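Local structure of LC-Est1C (Uncultured organism, 3WYD) at residues F37-A42 with D109-T114; E67-I72 with D207-F212; A135-V140 with I155-V160. The protein catalyses the hydrolysis of carboxylic esters, as the C-terminal esterase domain of an enzyme with a long N-terminal extension. All coordinates share one frame; numbering follows the deposited sequence.

Overall arrangement
All three contacts belong to one alpha/beta hydrolase core. Contact 1 and contact 3, with centres about 11 Å apart, pair strands of the same sheet and are joined where 110-116 and 136-140 run as neighbours, with a hydrogen bond from Thr114 OG1 to Ala138 O. Contact 2 joins helix 205-213 to the end of helix 57-69 on one side of that sheet, its centre about 9 Å from that of contact 1 and about 13 Å from that of contact 3. Strand 110-116 leads into the probable nucleophile elbow at Ser117, probably a triad with His197 and Asp165; the side chain of Thr114 touches the elbow residues, and that of Val140 lies near them without touching.

Contact 1 (F37-A42 with D109-T114); sequences FPLVIA and DRIYMT
Pro38, Ile41 and Tyr112 bury the most surface where strand 37-42 pairs in parallel with strand 110-114, in the middle of the central sheet of the alpha/beta hydrolase fold. Four backbone hydrogen bonds make the ladder: Leu39 N to Arg110 O, Tyr112 N to Leu39 O, Ile41 N to Tyr112 O and Thr114 N to Ile41 O.

At the N-terminal end Pro38 lies alongside Arg110, both pointing the same way. The arginine chain bends at its third torsion (chi3 66°), which turns the guanidinium over the proline, so that CB of Pro38 rests 3.7 Å above the guanidinium plane, over its centre. The same proline carbon comes to the edge of the Tyr112 ring, where CB of Pro38 is 4.0 Å from CE2 of Tyr112. That ring shares its side of the sheet with Val40, whose CG2 lies 4.1 Å from Tyr112 CB. The phenol oxygen is hydrogen-bonded beyond the two strands, to His215 O, and Phe212 stacks on the ring.

The other side of the sheet carries Leu39, Ile41, Ile111 and Met113. Here helix 88-103 packs on Leu39 and Ile41 through Val100, Val93 and Ile97. Ile41 covers the neighbouring strand mainly with its stem, CB of Ile41 lying 4.2 Å from CG of Met113, and its carbonyl has a second, weaker approach: Met113 CA lies 3.2 Å from Ile41 O, a CH...O contact.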
ATOM      1  N   PHE A  37     -19.329   4.033  24.581  1.00 17.75           N
ATOM      2  CA  PHE A  37     -17.970   4.523  24.425  1.00 18.69           C
ATOM      3  C   PHE A  37     -17.706   4.911  22.959  1.00 14.59           C
ATOM      4  O   PHE A  37     -18.304   4.314  22.028  1.00 15.95           O
ATOM      5  CB  PHE A  37     -16.965   3.436  24.851  1.00 16.85           C
ATOM      6  CG  PHE A  37     -16.512   3.541  26.296  1.00 22.12           C
ATOM      7  CD1 PHE A  37     -17.422   3.765  27.315  1.00 23.96           C
ATOM      8  CD2 PHE A  37     -15.172   3.463  26.617  1.00 22.22           C
ATOM      9  CE1 PHE A  37     -16.996   3.937  28.631  1.00 23.76           C
ATOM     10  CE2 PHE A  37     -14.732   3.679  27.933  1.00 21.11           C
ATOM     11  CZ  PHE A  37     -15.658   3.874  28.942  1.00 23.84           C
ATOM     12  N   PRO A  38     -16.759   5.842  22.760  1.00 14.64           N
ATOM     13  CA  PRO A  38     -16.271   6.114  21.395  1.00 13.76           C
ATOM     14  C   PRO A  38     -15.356   5.001  20.907  1.00 15.16           C
ATOM     15  O   PRO A  38     -14.800   4.245  21.700  1.00 14.30           O
ATOM     16  CB  PRO A  38     -15.468   7.393  21.559  1.00 14.67           C
ATOM     17  CG  PRO A  38     -14.833   7.197  22.964  1.00 15.85           C
ATOM     18  CD  PRO A  38     -15.968   6.550  23.773  1.00 16.63           C
ATOM     19  N   LEU A  39     -15.298   4.852  19.590  1.00 13.11           N
ATOM     20  CA  LEU A  39     -14.570   3.795  18.970  1.00 11.72           C
ATOM     21  C   LEU A  39     -13.608   4.430  17.979  1.00 13.11           C
ATOM     22  O   LEU A  39     -14.027   5.245  17.142  1.00 14.28           O
ATOM     23  CB  LEU A  39     -15.533   2.897  18.217  1.00 13.18           C
ATOM     24  CG  LEU A  39     -14.999   1.799  17.297  1.00 11.89           C
ATOM     25  CD1 LEU A  39     -14.033   0.838  18.067  1.00 13.74           C
ATOM     26  CD2 LEU A  39     -16.139   1.035  16.628  1.00 14.41           C
ATOM     27  N   VAL A  40     -12.352   4.001  17.989  1.00 11.43           N
ATOM     28  CA  VAL A  40     -11.405   4.375  16.909  1.00 11.32           C
ATOM     29  C   VAL A  40     -10.990   3.161  16.127  1.00 11.48           C
ATOM     30  O   VAL A  40     -10.584   2.137  16.691  1.00 13.24           O
ATOM     31  CB  VAL A  40     -10.142   5.055  17.472  1.00 12.52           C
ATOM     32  CG1 VAL A  40      -9.184   5.414  16.346  1.00 14.84           C
ATOM     33  CG2 VAL A  40     -10.466   6.250  18.237  1.00 18.67           C
ATOM     34  N   ILE A  41     -11.097   3.243  14.812  1.00 10.85           N
ATOM     35  CA  ILE A  41     -10.564   2.221  13.931  1.00 10.93           C
ATOM     36  C   ILE A  41      -9.191   2.746  13.486  1.00 11.23           C
ATOM     37  O   ILE A  41      -9.113   3.868  12.975  1.00 11.98           O
ATOM     38  CB  ILE A  41     -11.479   2.044  12.694  1.00 11.16           C
ATOM     39  CG1 ILE A  41     -12.918   1.677  13.126  1.00 13.75           C
ATOM     40  CG2 ILE A  41     -10.843   1.043  11.721  1.00 13.02           C
ATOM     41  CD1 ILE A  41     -13.017   0.448  14.052  1.00 16.02           C
ATOM     42  N   ALA A  42      -8.128   1.967  13.729  1.00 10.92           N
ATOM     43  CA  ALA A  42      -6.774   2.370  13.393  1.00 10.27           C
ATOM     44  C   ALA A  42      -6.239   1.394  12.354  1.00 12.08           C
ATOM     45  O   ALA A  42      -6.229   0.177  12.590  1.00 13.68           O
ATOM     46  CB  ALA A  42      -5.909   2.324  14.670  1.00 11.73           C
ATOM     47  N   ASP A 109     -22.414   8.272  17.299  1.00 13.52           N
ATOM     48  CA  ASP A 109     -21.936   9.579  16.886  1.00 14.06           C
ATOM     49  C   ASP A 109     -20.454   9.767  17.173  1.00 13.14           C
ATOM     50  O   ASP A 109     -19.913  10.861  16.967  1.00 13.86           O
ATOM     51  CB  ASP A 109     -22.708  10.690  17.564  1.00 15.17           C
ATOM     52  CG  ASP A 109     -24.089  10.829  17.004  1.00 18.72           C
ATOM     53  OD1 ASP A 109     -24.249  10.630  15.783  1.00 18.74           O
ATOM     54  OD2 ASP A 109     -24.971  11.186  17.792  1.00 21.52           O
ATOM     55  N   ARG A 110     -19.812   8.708  17.667  1.00 14.04           N
ATOM     56  CA  ARG A 110     -18.376   8.811  18.030  1.00 14.07           C
ATOM     57  C   ARG A 110     -17.583   7.618  17.528  1.00 13.31           C
ATOM     58  O   ARG A 110     -16.893   6.923  18.293  1.00 14.41           O
ATOM     59  CB  ARG A 110     -18.180   9.003  19.540  1.00 14.07           C
ATOM     60  CG  ARG A 110     -18.738  10.345  19.995  1.00 14.44           C
ATOM     61  CD  ARG A 110     -18.571  10.575  21.490  1.00 22.34           C
ATOM     62  NE  ARG A 110     -17.218  10.702  22.012  1.00 38.91           N
ATOM     63  CZ  ARG A 110     -16.906  10.409  23.285  1.00 30.88           C
ATOM     64  NH1 ARG A 110     -17.820   9.883  24.115  1.00 41.02           N
ATOM     65  NH2 ARG A 110     -15.705  10.673  23.737  1.00 35.54           N
ATOM     66  N   ILE A 111     -17.670   7.377  16.238  1.00 12.06           N
ATOM     67  CA  ILE A 111     -16.866   6.392  15.546  1.00 11.42           C
ATOM     68  C   ILE A 111     -15.895   7.101  14.622  1.00 12.51           C
ATOM     69  O   ILE A 111     -16.283   7.768  13.658  1.00 13.97           O
ATOM     70  CB  ILE A 111     -17.720   5.364  14.786  1.00 12.17           C
ATOM     71  CG1 ILE A 111     -18.724   4.695  15.746  1.00 14.68           C
ATOM     72  CG2 ILE A 111     -16.801   4.352  14.052  1.00 12.51           C
ATOM     73  CD1 ILE A 111     -19.705   3.792  15.033  1.00 16.75           C
ATOM     74  N   TYR A 112     -14.611   6.860  14.877  1.00 12.25           N
ATOM     75  CA  TYR A 112     -13.505   7.599  14.241  1.00  9.70           C
ATOM     76  C   TYR A 112     -12.614   6.647  13.463  1.00 10.12           C
ATOM     77  O   TYR A 112     -12.536   5.439  13.784  1.00 11.13           O
ATOM     78  CB  TYR A 112     -12.684   8.243  15.377  1.00  8.86           C
ATOM     79  CG  TYR A 112     -13.509   9.188  16.218  1.00 10.81           C
ATOM     80  CD1 TYR A 112     -13.846  10.484  15.759  1.00 11.23           C
ATOM     81  CD2 TYR A 112     -14.006   8.758  17.455  1.00 11.28           C
ATOM     82  CE1 TYR A 112     -14.628  11.332  16.546  1.00 11.82           C
ATOM     83  CE2 TYR A 112     -14.717   9.599  18.255  1.00 13.58           C
ATOM     84  CZ  TYR A 112     -15.064  10.860  17.784  1.00 12.63           C
ATOM     85  OH  TYR A 112     -15.823  11.655  18.598  1.00 13.82           O
ATOM     86  N   MET A 113     -11.811   7.182  12.537  1.00  9.45           N
ATOM     87  CA  MET A 113     -10.860   6.349  11.837  1.00 10.73           C
ATOM     88  C   MET A 113      -9.585   7.121  11.572  1.00 11.28           C
ATOM     89  O   MET A 113      -9.644   8.294  11.194  1.00 10.70           O
ATOM     90  CB  MET A 113     -11.470   5.851  10.511  1.00 12.65           C
ATOM     91  CG  MET A 113     -10.541   4.891   9.771  1.00  9.98           C
ATOM     92  SD  MET A 113     -11.554   3.905   8.573  1.00 12.63           S
ATOM     93  CE  MET A 113     -12.424   5.178   7.693  1.00 12.99           C
ATOM     94  N   THR A 114      -8.449   6.479  11.819  1.00 10.51           N
ATOM     95  CA  THR A 114      -7.147   7.016  11.526  1.00 10.68           C
ATOM     96  C   THR A 114      -6.303   5.895  10.941  1.00 10.52           C
ATOM     97  O   THR A 114      -6.643   4.718  11.102  1.00 10.42           O
ATOM     98  CB  THR A 114      -6.480   7.555  12.820  1.00 10.83           C
ATOM     99  OG1 THR A 114      -5.283   8.212  12.467  1.00 10.71           O
ATOM    100  CG2 THR A 114      -6.176   6.443  13.810  1.00 12.48           C
TER

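Contact 2 (E67-I72 with D207-F212); sequences ENRGYI and DVFDWF
Arg69 keeps CG anti to its carbonyl carbon (chi1 -53°) and runs extended from CG to NE, a reach that carries its guanidinium across to Phe209 and Asp210. Phe209 likewise has CG anti to the carbonyl carbon (chi1 -82°), which sends its ring toward Tyr71, while its CB, set by the helix backbone, lies over the centre of one guanidinium face, Phe209 CB being 3.4 Å from Arg69 CZ.

The charged end of Arg69 grips Asp210 in a salt bridge through two nitrogens that share one oxygen. NH1 of Arg69 is 2.8 Å from OD1 of Asp210 and uses the anti lone pair of that oxygen; NH2 of Arg69, at 3.2 Å from the same OD1, comes from above the carboxylate plane. Further salt bridges tie Arg69 to Glu65 and Asp213, and Asp210 OD2 to Lys206, a wider network that is likely to hold the guanidinium from turning.

Beside this polar layer, Phe209 presents its edge to the face of Tyr71 in a T-shaped pair, with ring centroids 5.1 Å apart and planes at 78°. CE1 of Phe209 is 3.7 Å from CD1 of Tyr71. The hydroxyl end of the tyrosine meets Phe212, OH of Tyr71 lying 3.4 Å from CB of Phe212, and is hydrogen-bonded to Asp213 OD1.

Helix 57-69 ends at Arg69, and Gly70 just after it, with positive phi, lets the chain leave toward strand 72-76. Helix 205-213 packs against the end of that helix while Phe212 and Val208 rest on strand 136-140, and Tyr71 packs on Pro38 and Val40 of strand 37-43.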
ATOM      1  N   GLU A  67      -6.543   4.552  26.526  1.00 17.09           N
ATOM      2  CA  GLU A  67      -6.821   4.292  27.930  1.00 19.01           C
ATOM      3  C   GLU A  67      -7.048   5.596  28.673  1.00 18.78           C
ATOM      4  O   GLU A  67      -8.042   5.724  29.418  1.00 21.06           O
ATOM      5  CB  GLU A  67      -5.622   3.542  28.519  1.00 19.38           C
ATOM      6  CG  GLU A  67      -5.722   3.325  30.044  1.00 19.57           C
ATOM      7  CD  GLU A  67      -6.996   2.634  30.458  1.00 23.49           C
ATOM      8  OE1 GLU A  67      -7.416   1.646  29.804  1.00 21.12           O
ATOM      9  OE2 GLU A  67      -7.485   2.990  31.554  1.00 29.26           O
ATOM     10  N   ASN A  68      -6.190   6.583  28.433  1.00 20.92           N
ATOM     11  CA  ASN A  68      -6.307   7.860  29.153  1.00 21.30           C
ATOM     12  C   ASN A  68      -7.629   8.557  28.840  1.00 20.66           C
ATOM     13  O   ASN A  68      -8.258   9.150  29.720  1.00 23.93           O
ATOM     14  CB  ASN A  68      -5.120   8.773  28.859  1.00 21.74           C
ATOM     15  CG  ASN A  68      -3.846   8.282  29.514  1.00 28.15           C
ATOM     16  OD1 ASN A  68      -3.876   7.351  30.331  1.00 28.80           O
ATOM     17  ND2 ASN A  68      -2.723   8.875  29.134  1.00 26.97           N
ATOM     18  N   ARG A  69      -8.085   8.451  27.593  1.00 19.57           N
ATOM     19  CA  ARG A  69      -9.199   9.273  27.144  1.00 18.60           C
ATOM     20  C   ARG A  69     -10.492   8.441  26.985  1.00 17.89           C
ATOM     21  O   ARG A  69     -11.584   9.010  26.803  1.00 20.37           O
ATOM     22  CB  ARG A  69      -8.841   9.958  25.825  1.00 18.01           C
ATOM     23  CG  ARG A  69      -7.555  10.735  25.858  1.00 17.28           C
ATOM     24  CD  ARG A  69      -7.300  11.307  24.512  1.00 19.05           C
ATOM     25  NE  ARG A  69      -5.957  11.883  24.367  1.00 18.39           N
ATOM     26  CZ  ARG A  69      -5.716  13.081  23.849  1.00 16.94           C
ATOM     27  NH1 ARG A  69      -6.719  13.919  23.556  1.00 18.35           N
ATOM     28  NH2 ARG A  69      -4.464  13.458  23.638  1.00 18.39           N
ATOM     29  N   GLY A  70     -10.384   7.125  27.116  1.00 18.31           N
ATOM     30  CA  GLY A  70     -11.551   6.242  27.141  1.00 15.98           C
ATOM     31  C   GLY A  70     -12.122   5.855  25.787  1.00 16.66           C
ATOM     32  O   GLY A  70     -13.319   5.846  25.603  1.00 18.15           O
ATOM     33  N   TYR A  71     -11.247   5.458  24.877  1.00 16.38           N
ATOM     34  CA  TYR A  71     -11.681   4.941  23.581  1.00 13.97           C
ATOM     35  C   TYR A  71     -11.490   3.452  23.500  1.00 14.76           C
ATOM     36  O   TYR A  71     -10.406   2.970  23.871  1.00 16.63           O
ATOM     37  CB  TYR A  71     -10.796   5.529  22.457  1.00 15.00           C
ATOM     38  CG  TYR A  71     -11.039   6.982  22.146  1.00 13.77           C
ATOM     39  CD1 TYR A  71     -10.558   8.013  22.971  1.00 15.26           C
ATOM     40  CD2 TYR A  71     -11.866   7.327  21.077  1.00 14.12           C
ATOM     41  CE1 TYR A  71     -10.842   9.351  22.687  1.00 16.40           C
ATOM     42  CE2 TYR A  71     -12.157   8.643  20.795  1.00 14.47           C
ATOM     43  CZ  TYR A  71     -11.650   9.656  21.567  1.00 14.64           C
ATOM     44  OH  TYR A  71     -11.884  10.970  21.261  1.00 16.39           O
ATOM     45  N   ILE A  72     -12.461   2.729  22.943  1.00 14.45           N
ATOM     46  CA  ILE A  72     -12.239   1.378  22.451  1.00 13.24           C
ATOM     47  C   ILE A  72     -11.528   1.525  21.102  1.00 13.38           C
ATOM     48  O   ILE A  72     -11.837   2.479  20.375  1.00 13.19           O
ATOM     49  CB  ILE A  72     -13.567   0.619  22.259  1.00 14.70           C
ATOM     50  CG1 ILE A  72     -14.157   0.363  23.649  1.00 15.87           C
ATOM     51  CG2 ILE A  72     -13.367  -0.666  21.543  1.00 16.03           C
ATOM     52  CD1 ILE A  72     -15.557  -0.212  23.623  1.00 15.58           C
ATOM     53  N   ASP A 207      -2.358  14.692  18.657  1.00 15.00           N
ATOM     54  CA  ASP A 207      -3.164  15.579  17.841  1.00 13.42           C
ATOM     55  C   ASP A 207      -4.390  14.816  17.309  1.00 13.97           C
ATOM     56  O   ASP A 207      -5.470  15.378  17.188  1.00 13.92           O
ATOM     57  CB  ASP A 207      -2.332  16.086  16.676  1.00 15.18           C
ATOM     58  CG  ASP A 207      -1.090  16.826  17.140  1.00 17.95           C
ATOM     59  OD1 ASP A 207      -1.232  18.023  17.449  1.00 21.93           O
ATOM     60  OD2 ASP A 207       0.001  16.213  17.198  1.00 21.95           O
ATOM     61  N   VAL A 208      -4.192  13.568  16.926  1.00 12.98           N
ATOM     62  CA  VAL A 208      -5.327  12.749  16.441  1.00 12.53           C
ATOM     63  C   VAL A 208      -6.407  12.574  17.522  1.00 13.00           C
ATOM     64  O   VAL A 208      -7.601  12.804  17.253  1.00 11.71           O
ATOM     65  CB  VAL A 208      -4.830  11.363  15.992  1.00 11.35           C
ATOM     66  CG1 VAL A 208      -5.971  10.373  15.730  1.00 13.62           C
ATOM     67  CG2 VAL A 208      -3.913  11.479  14.778  1.00 13.78           C
ATOM     68  N   PHE A 209      -6.004  12.198  18.739  1.00 13.20           N
ATOM     69  CA  PHE A 209      -6.983  12.027  19.809  1.00 12.57           C
ATOM     70  C   PHE A 209      -7.583  13.365  20.218  1.00 14.07           C
ATOM     71  O   PHE A 209      -8.777  13.427  20.533  1.00 14.67           O
ATOM     72  CB  PHE A 209      -6.374  11.280  20.989  1.00 12.48           C
ATOM     73  CG  PHE A 209      -6.366   9.793  20.790  1.00 12.42           C
ATOM     74  CD1 PHE A 209      -7.466   9.034  21.200  1.00 13.15           C
ATOM     75  CD2 PHE A 209      -5.280   9.151  20.206  1.00 14.95           C
ATOM     76  CE1 PHE A 209      -7.491   7.677  21.016  1.00 14.30           C
ATOM     77  CE2 PHE A 209      -5.264   7.777  20.070  1.00 15.98           C
ATOM     78  CZ  PHE A 209      -6.356   7.030  20.470  1.00 14.65           C
ATOM     79  N   ASP A 210      -6.804  14.444  20.175  1.00 14.21           N
ATOM     80  CA  ASP A 210      -7.375  15.773  20.449  1.00 16.45           C
ATOM     81  C   ASP A 210      -8.487  16.069  19.451  1.00 15.38           C
ATOM     82  O   ASP A 210      -9.520  16.616  19.815  1.00 16.01           O
ATOM     83  CB  ASP A 210      -6.330  16.888  20.330  1.00 14.87           C
ATOM     84  CG  ASP A 210      -5.364  16.957  21.523  1.00 19.02           C
ATOM     85  OD1 ASP A 210      -5.555  16.238  22.510  1.00 19.92           O
ATOM     86  OD2 ASP A 210      -4.347  17.692  21.394  1.00 21.24           O
ATOM     87  N   TRP A 211      -8.263  15.744  18.187  1.00 13.65           N
ATOM     88  CA  TRP A 211      -9.258  15.968  17.131  1.00 12.30           C
ATOM     89  C   TRP A 211     -10.505  15.129  17.356  1.00 13.38           C
ATOM     90  O   TRP A 211     -11.633  15.622  17.226  1.00 13.40           O
ATOM     91  CB  TRP A 211      -8.631  15.604  15.763  1.00 12.66           C
ATOM     92  CG  TRP A 211      -9.460  16.065  14.585  1.00 11.71           C
ATOM     93  CD1 TRP A 211     -10.196  15.286  13.737  1.00 12.62           C
ATOM     94  CD2 TRP A 211      -9.554  17.393  14.108  1.00 12.49           C
ATOM     95  NE1 TRP A 211     -10.756  16.065  12.746  1.00 12.05           N
ATOM     96  CE2 TRP A 211     -10.382  17.367  12.948  1.00 11.07           C
ATOM     97  CE3 TRP A 211      -9.004  18.610  14.535  1.00 12.54           C
ATOM     98  CZ2 TRP A 211     -10.661  18.515  12.199  1.00 11.13           C
ATOM     99  CZ3 TRP A 211      -9.293  19.755  13.816  1.00 13.33           C
ATOM    100  CH2 TRP A 211     -10.146  19.710  12.673  1.00 12.34           C
ATOM    101  N   PHE A 212     -10.344  13.893  17.783  1.00 11.84           N
ATOM    102  CA  PHE A 212     -11.507  13.035  17.986  1.00 12.25           C
ATOM    103  C   PHE A 212     -12.263  13.438  19.263  1.00 13.90           C
ATOM    104  O   PHE A 212     -13.497  13.416  19.284  1.00 15.87           O
ATOM    105  CB  PHE A 212     -11.102  11.557  18.033  1.00 11.28           C
ATOM    106  CG  PHE A 212     -10.445  11.034  16.761  1.00 11.26           C
ATOM    107  CD1 PHE A 212     -10.622  11.659  15.525  1.00 11.80           C
ATOM    108  CD2 PHE A 212      -9.787   9.804  16.794  1.00 11.42           C
ATOM    109  CE1 PHE A 212     -10.082  11.113  14.355  1.00 12.16           C
ATOM    110  CE2 PHE A 212      -9.169   9.278  15.636  1.00 11.85           C
ATOM    111  CZ  PHE A 212      -9.384   9.882  14.395  1.00 10.69           C
TER

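Contact 3 (A135-V140 with I155-V160); sequences AALAPV and IPQLVV
Ile155 and Leu137 meet at the tighter end of this pairing: CG2 of Ile155 presses against CG of Leu137 at 3.7 Å and against CA of Ala136 at 3.6 Å. The isoleucine methyl gets there because it stands anti to its own backbone N, with CG1 anti to the carbonyl carbon (chi1 -54°). Next to it, Leu137 and Gln157 lie side by side, CD1 of Leu137 being 4.0 Å from CG of Gln157. The Gln157 amide turns back along its own chain, to the loop residue Ile155, NE2 giving a hydrogen bond of 3.0 Å to Ile155 O that lies nearly in the amide plane, while OE1 accepts from Trp124 of helix 118-129. A leucine in its place, lacking the amide, would probably leave Ile155 O and Trp124 NE1 without these partners.

The two strands, 136-140 and 157-160, are parallel neighbours in the core sheet of the alpha/beta hydrolase fold. Backbone hydrogen bonds run from Leu137 N to Pro156 O, Leu158 N to Leu137 O and Val160 N to Pro139 O.

Between the last two the ladder is looser. Pro139 has no N-H for Leu158 O, and the CA atoms of Pro139 and Val159 stand 5.4 Å apart; Leu158 O is met by carbon instead, Ala138 CA at 3.0 Å and Pro139 CD at 3.2 Å from it. Beyond it, Val140 and Val160 touch lightly, CG2 of Val140 at 4.1 Å from CB of Val160.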
ATOM      1  N   ALA A 135     -17.379   9.927  12.470  1.00 12.15           N
ATOM      2  CA  ALA A 135     -17.536  11.261  13.060  1.00 11.70           C
ATOM      3  C   ALA A 135     -16.416  12.202  12.634  1.00 11.79           C
ATOM      4  O   ALA A 135     -16.636  13.407  12.413  1.00 14.98           O
ATOM      5  CB  ALA A 135     -17.607  11.155  14.585  1.00 13.98           C
ATOM      6  N   ALA A 136     -15.208  11.671  12.528  1.00 10.98           N
ATOM      7  CA  ALA A 136     -14.051  12.459  12.116  1.00 10.04           C
ATOM      8  C   ALA A 136     -12.960  11.487  11.675  1.00  9.98           C
ATOM      9  O   ALA A 136     -13.008  10.269  11.986  1.00 11.88           O
ATOM     10  CB  ALA A 136     -13.561  13.284  13.291  1.00 12.07           C
ATOM     11  N   LEU A 137     -12.013  12.005  10.892  1.00  9.51           N
ATOM     12  CA  LEU A 137     -10.976  11.164  10.284  1.00  9.54           C
ATOM     13  C   LEU A 137      -9.604  11.756  10.520  1.00  9.91           C
ATOM     14  O   LEU A 137      -9.462  12.981  10.599  1.00  9.62           O
ATOM     15  CB  LEU A 137     -11.160  11.068   8.763  1.00  8.55           C
ATOM     16  CG  LEU A 137     -12.541  10.613   8.294  1.00  9.38           C
ATOM     17  CD1 LEU A 137     -12.633  10.874   6.780  1.00 12.66           C
ATOM     18  CD2 LEU A 137     -12.773   9.153   8.590  1.00 11.81           C
ATOM     19  N   ALA A 138      -8.555  10.924  10.546  1.00 10.28           N
ATOM     20  CA  ALA A 138      -7.177  11.436  10.634  1.00  9.95           C
ATOM     21  C   ALA A 138      -6.235  10.565   9.785  1.00 10.51           C
ATOM     22  O   ALA A 138      -5.520   9.686  10.307  1.00 11.04           O
ATOM     23  CB  ALA A 138      -6.718  11.495  12.107  1.00 10.65           C
ATOM     24  N   PRO A 139      -6.194  10.819   8.473  1.00  9.17           N
ATOM     25  CA  PRO A 139      -5.188  10.120   7.646  1.00  8.36           C
ATOM     26  C   PRO A 139      -3.777  10.676   7.801  1.00 11.05           C
ATOM     27  O   PRO A 139      -3.554  11.921   7.728  1.00 11.58           O
ATOM     28  CB  PRO A 139      -5.702  10.323   6.213  1.00  9.88           C
ATOM     29  CG  PRO A 139      -6.501  11.608   6.310  1.00 13.97           C
ATOM     30  CD  PRO A 139      -7.079  11.694   7.689  1.00 12.14           C
ATOM     31  N   VAL A 140      -2.824   9.762   7.971  1.00  9.32           N
ATOM     32  CA  VAL A 140      -1.421  10.133   8.202  1.00 10.05           C
ATOM     33  C   VAL A 140      -0.537   9.554   7.083  1.00 10.10           C
ATOM     34  O   VAL A 140      -0.526   8.337   6.878  1.00 11.06           O
ATOM     35  CB  VAL A 140      -0.956   9.589   9.576  1.00  9.81           C
ATOM     36  CG1 VAL A 140       0.506   9.975   9.825  1.00 10.87           C
ATOM     37  CG2 VAL A 140      -1.867  10.182  10.700  1.00 12.92           C
ATOM     38  N   ILE A 155     -17.415  15.719   7.202  1.00 12.00           N
ATOM     39  CA  ILE A 155     -16.618  14.995   8.208  1.00 11.14           C
ATOM     40  C   ILE A 155     -15.337  15.774   8.513  1.00 12.81           C
ATOM     41  O   ILE A 155     -14.505  15.950   7.621  1.00 15.09           O
ATOM     42  CB  ILE A 155     -16.235  13.593   7.701  1.00 11.37           C
ATOM     43  CG1 ILE A 155     -17.518  12.841   7.256  1.00 11.02           C
ATOM     44  CG2 ILE A 155     -15.487  12.810   8.804  1.00 12.69           C
ATOM     45  CD1 ILE A 155     -17.206  11.477   6.670  1.00 11.75           C
ATOM     46  N   PRO A 156     -15.180  16.245   9.755  1.00 12.06           N
ATOM     47  CA  PRO A 156     -13.950  17.012  10.076  1.00 11.08           C
ATOM     48  C   PRO A 156     -12.715  16.101  10.001  1.00 12.01           C
ATOM     49  O   PRO A 156     -12.735  14.962  10.513  1.00 11.94           O
ATOM     50  CB  PRO A 156     -14.178  17.485  11.517  1.00 13.99           C
ATOM     51  CG  PRO A 156     -15.665  17.448  11.693  1.00 19.17           C
ATOM     52  CD  PRO A 156     -16.162  16.257  10.835  1.00 12.95           C
ATOM     53  N   GLN A 157     -11.654  16.620   9.395  1.00 10.71           N
ATOM     54  CA  GLN A 157     -10.504  15.809   9.086  1.00 10.28           C
ATOM     55  C   GLN A 157      -9.251  16.476   9.633  1.00 10.53           C
ATOM     56  O   GLN A 157      -9.042  17.685   9.442  1.00 12.19           O
ATOM     57  CB  GLN A 157     -10.386  15.666   7.577  1.00 11.91           C
ATOM     58  CG  GLN A 157     -11.517  14.756   7.035  1.00 13.62           C
ATOM     59  CD  GLN A 157     -11.710  14.875   5.534  1.00 12.28           C
ATOM     60  OE1 GLN A 157     -10.775  14.701   4.764  1.00 14.13           O
ATOM     61  NE2 GLN A 157     -12.903  15.319   5.123  1.00 13.41           N
ATOM     62  N   LEU A 158      -8.397  15.695  10.286  1.00  9.90           N
ATOM     63  CA  LEU A 158      -7.036  16.066  10.608  1.00 10.75           C
ATOM     64  C   LEU A 158      -6.085  15.302   9.710  1.00 10.35           C
ATOM     65  O   LEU A 158      -6.133  14.066   9.686  1.00 12.83           O
ATOM     66  CB  LEU A 158      -6.757  15.662  12.069  1.00 12.99           C
ATOM     67  CG  LEU A 158      -5.291  15.893  12.479  1.00 13.48           C
ATOM     68  CD1 LEU A 158      -5.065  17.401  12.679  1.00 15.94           C
ATOM     69  CD2 LEU A 158      -4.959  15.190  13.767  1.00 13.51           C
ATOM     70  N   VAL A 159      -5.305  16.021   8.920  1.00 10.75           N
ATOM     71  CA  VAL A 159      -4.424  15.410   7.945  1.00  9.75           C
ATOM     72  C   VAL A 159      -2.988  15.662   8.389  1.00 10.92           C
ATOM     73  O   VAL A 159      -2.658  16.771   8.720  1.00 11.15           O
ATOM     74  CB  VAL A 159      -4.626  16.018   6.558  1.00 10.99           C
ATOM     75  CG1 VAL A 159      -3.678  15.366   5.525  1.00 11.84           C
ATOM     76  CG2 VAL A 159      -6.098  15.820   6.104  1.00 10.26           C
ATOM     77  N   VAL A 160      -2.158  14.612   8.401  1.00 10.92           N
ATOM     78  CA  VAL A 160      -0.736  14.743   8.814  1.00 10.38           C
ATOM     79  C   VAL A 160       0.155  14.225   7.715  1.00  9.58           C
ATOM     80  O   VAL A 160      -0.135  13.168   7.124  1.00 10.65           O
ATOM     81  CB  VAL A 160      -0.475  13.945  10.074  1.00 10.86           C
ATOM     82  CG1 VAL A 160       1.005  13.996  10.449  1.00 12.28           C
ATOM     83  CG2 VAL A 160      -1.333  14.435  11.222  1.00 12.76           C
TER